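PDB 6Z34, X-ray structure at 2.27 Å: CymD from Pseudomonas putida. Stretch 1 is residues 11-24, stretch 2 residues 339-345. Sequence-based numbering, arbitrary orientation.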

# COMPACT_ATOMS: atom_id res chain seq x y z
N PRO A 11 12.67 6.47 -0.17
CA PRO A 11 13.27 7.15 1.01
C PRO A 11 13.23 8.66 0.94
O PRO A 11 13.33 9.31 2.00
CB PRO A 11 14.72 6.64 1.02
CG PRO A 11 14.76 5.49 0.03
CD PRO A 11 13.67 5.76 -0.97
N VAL A 12 13.10 9.26 -0.24
CA VAL A 12 13.11 10.71 -0.33
C VAL A 12 11.74 11.27 0.06
O VAL A 12 11.63 12.22 0.85
CB VAL A 12 13.51 11.16 -1.75
CG1 VAL A 12 13.42 12.64 -1.87
CG2 VAL A 12 14.93 10.67 -2.10
N SER A 13 10.69 10.69 -0.51
CA SER A 13 9.33 11.02 -0.10
C SER A 13 9.10 10.67 1.37
O SER A 13 8.62 11.51 2.14
CB SER A 13 8.36 10.29 -1.01
OG SER A 13 7.13 10.12 -0.39
N GLN A 14 9.45 9.45 1.78
CA GLN A 14 9.21 9.06 3.18
C GLN A 14 10.04 9.90 4.14
O GLN A 14 9.57 10.22 5.24
CB GLN A 14 9.51 7.57 3.39
CG GLN A 14 8.45 6.62 2.84
CD GLN A 14 8.83 5.15 3.03
OE1 GLN A 14 9.40 4.77 4.05
NE2 GLN A 14 8.51 4.33 2.03
N GLY A 15 11.27 10.26 3.77
CA GLY A 15 12.07 11.10 4.64
C GLY A 15 11.46 12.46 4.86
O GLY A 15 11.79 13.14 5.84
N MET A 16 10.56 12.88 3.97
CA MET A 16 9.91 14.18 4.01
C MET A 16 8.42 14.03 4.31
O MET A 16 7.59 14.77 3.77
CB MET A 16 10.14 14.91 2.69
CG MET A 16 11.63 15.11 2.34
SD MET A 16 11.93 16.25 0.96
CE MET A 16 11.98 15.03 -0.30
N GLY A 17 8.07 13.05 5.15
CA GLY A 17 6.72 12.92 5.64
C GLY A 17 5.68 12.47 4.64
O GLY A 17 4.49 12.53 4.96
N GLY A 18 6.08 12.02 3.44
CA GLY A 18 5.14 11.52 2.45
C GLY A 18 4.86 12.40 1.24
O GLY A 18 3.98 12.06 0.44
N ILE A 19 5.59 13.50 1.07
CA ILE A 19 5.27 14.41 -0.02
C ILE A 19 5.68 13.80 -1.36
O ILE A 19 6.44 12.83 -1.40
CB ILE A 19 5.93 15.77 0.22
CG1 ILE A 19 7.45 15.57 0.37
CG2 ILE A 19 5.32 16.42 1.48
CD1 ILE A 19 8.23 15.56 -0.97
N GLY A 20 5.22 14.40 -2.46
CA GLY A 20 5.66 13.98 -3.78
C GLY A 20 4.79 14.46 -4.93
O GLY A 20 5.13 14.23 -6.09
N ALA A 21 3.68 15.13 -4.63
CA ALA A 21 2.79 15.62 -5.68
C ALA A 21 3.49 16.62 -6.61
O ALA A 21 3.16 16.71 -7.79
CB ALA A 21 1.56 16.27 -5.05
N ALA A 22 4.45 17.38 -6.08
CA ALA A 22 5.15 18.39 -6.85
C ALA A 22 6.66 18.28 -6.70
O ALA A 22 7.39 18.95 -7.43
CB ALA A 22 4.70 19.80 -6.44
N PHE A 23 7.15 17.44 -5.79
CA PHE A 23 8.56 17.36 -5.48
C PHE A 23 9.19 16.16 -6.18
O PHE A 23 8.62 15.06 -6.18
CB PHE A 23 8.76 17.25 -3.98
CG PHE A 23 10.17 17.42 -3.57
CD1 PHE A 23 10.99 16.30 -3.37
CD2 PHE A 23 10.69 18.68 -3.39
CE1 PHE A 23 12.31 16.48 -3.00
CE2 PHE A 23 12.00 18.85 -3.01
CZ PHE A 23 12.80 17.77 -2.80
N ASN A 24 10.37 16.38 -6.77
CA ASN A 24 11.09 15.33 -7.48
C ASN A 24 11.55 14.25 -6.52
O ASN A 24 12.61 14.37 -5.91
CB ASN A 24 12.29 15.90 -8.21
CG ASN A 24 13.06 14.81 -8.95
OD1 ASN A 24 12.61 13.67 -9.05
ND2 ASN A 24 14.22 15.17 -9.49
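Stretch 2 339-345: YSLGAQY

Residues 339-345 form one extended β-strand, part of a longer strand that continues beyond both ends of the stretch. They lie against the place where a helix that begins earlier in the chain and includes Pro 11 to Gln 14 is followed by a type I' turn from Met 16 to Ile 19. The two backbones come closest at Met 16 and Gly 342, whose CA atoms are 4.0 Å apart; from Gly 17 CA to Ser 340 CA the distance is 5.3 Å. As the strand runs from Ser 340 to Gly 342, the nearest CA on stretch 1 moves from Gly 17 back to Met 16, so the two chains run in opposite directions here. No backbone-to-backbone N-H...O hydrogen bond joins the stretches, so packing, one side-chain hydrogen bond and a CA-H...O contact make up the interface, which buries 369 Å² in all.

Side chains alternate along an extended strand, and the walk follows that rhythm. Tyr 339 directs its CA-to-CB bond away from the turn and makes no contact with it, and its side chain comes no nearer than 7.8 Å to stretch 1. Ser 340 points toward the turn. With chi1 in the m well, its OG donates a hydrogen bond to Gly 17 O at 3.0 Å, the one hydrogen bond between the stretches. A small polar side chain suits this buried spot, since it satisfies a turn carbonyl at close range. OG also lies 3.6 Å from Gly 18 C, and a CB on Gly 18 would come within 2.8 Å of Ser 340 OG, a clash. Gly 18 is favoured by its own backbone angles as well. Beside the serine, Ile 19 CG2 packs 3.6 Å from Ser 340 CB and 3.4 Å from Ser 340 O, a branched aliphatic group filling space along the strand backbone.

Leu 341 turns away again, and its side chain stays 5.7 Å or more from stretch 1. Its backbone still takes part: Leu 341 O is 4.3 Å from Gly 17 CA, and a CB on Gly 17 would clash with that oxygen at 2.9 Å. The positive phi of Gly 17 separately favours glycine.

Gly 342 marks the tightest approach of the backbones. Its CA lies 3.5 Å from Met 16 O in a CA-H...O contact, with an angle of 135° at the hydrogen. A CB here would point toward the turn and fall 2.4 Å from Met 16 O, so the absence of a side chain is what allows the two chains to come so near.

Ala 343 directs its methyl away, but its carbonyl faces the methionine, with Met 16 CG 3.9 Å from Ala 343 O. Gln 344 then points toward stretch 1, its chi1 and chi2 both t, giving an extended start to the side chain. Met 16 SD rests 3.9 Å from Gln 344 CB, the flexible thioether lying against the aliphatic part of the glutamine. Farther out, Gln 344 NE2 approaches the edge of the Phe 23 ring, 3.7 Å from Phe 23 CZ, while OE1 is hydrogen-bonded elsewhere in the structure. Tyr 345, exposed and poorly ordered, is out of reach.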

# COMPACT_ATOMS: atom_id res chain seq x y z
N TYR A 339 -2.18 14.73 5.47
CA TYR A 339 -1.38 15.93 5.29
C TYR A 339 0.08 15.55 5.47
O TYR A 339 0.42 14.92 6.47
CB TYR A 339 -1.76 17.01 6.29
CG TYR A 339 -3.22 17.37 6.29
CD1 TYR A 339 -3.72 18.35 5.44
CD2 TYR A 339 -4.11 16.75 7.17
CE1 TYR A 339 -5.07 18.70 5.45
CE2 TYR A 339 -5.45 17.09 7.19
CZ TYR A 339 -5.92 18.06 6.33
OH TYR A 339 -7.25 18.38 6.35
N SER A 340 0.91 15.95 4.50
CA SER A 340 2.34 15.65 4.49
C SER A 340 3.15 16.94 4.40
O SER A 340 2.91 17.77 3.52
CB SER A 340 2.72 14.73 3.31
OG SER A 340 2.13 13.45 3.41
N LEU A 341 4.16 17.07 5.26
CA LEU A 341 5.01 18.25 5.33
C LEU A 341 6.44 17.82 5.57
O LEU A 341 6.72 17.15 6.57
CB LEU A 341 4.54 19.18 6.46
CG LEU A 341 5.38 20.42 6.83
CD1 LEU A 341 5.59 21.37 5.63
CD2 LEU A 341 4.73 21.18 8.02
N GLY A 342 7.36 18.21 4.66
CA GLY A 342 8.77 17.92 4.85
C GLY A 342 9.68 18.99 4.27
O GLY A 342 9.24 19.89 3.55
N ALA A 343 10.98 18.86 4.58
CA ALA A 343 12.01 19.79 4.13
C ALA A 343 13.29 19.04 3.78
O ALA A 343 13.55 17.94 4.29
CB ALA A 343 12.32 20.86 5.18
N GLN A 344 14.12 19.67 2.94
CA GLN A 344 15.36 19.09 2.44
C GLN A 344 16.46 20.15 2.39
O GLN A 344 16.25 21.22 1.81
CB GLN A 344 15.14 18.47 1.04
CG GLN A 344 16.41 18.13 0.29
CD GLN A 344 16.16 17.39 -1.03
OE1 GLN A 344 15.76 16.22 -1.02
NE2 GLN A 344 16.42 18.05 -2.16
N TYR A 345 17.61 19.85 2.99
CA TYR A 345 18.78 20.74 2.99
C TYR A 345 19.94 20.03 2.32
O TYR A 345 20.39 18.98 2.81
CB TYR A 345 19.18 21.15 4.41
CG TYR A 345 20.46 21.96 4.49
CD1 TYR A 345 20.58 23.19 3.84
CD2 TYR A 345 21.56 21.51 5.23
CE1 TYR A 345 21.76 23.94 3.91
CE2 TYR A 345 22.74 22.26 5.31
CZ TYR A 345 22.83 23.47 4.65
OH TYR A 345 23.99 24.23 4.72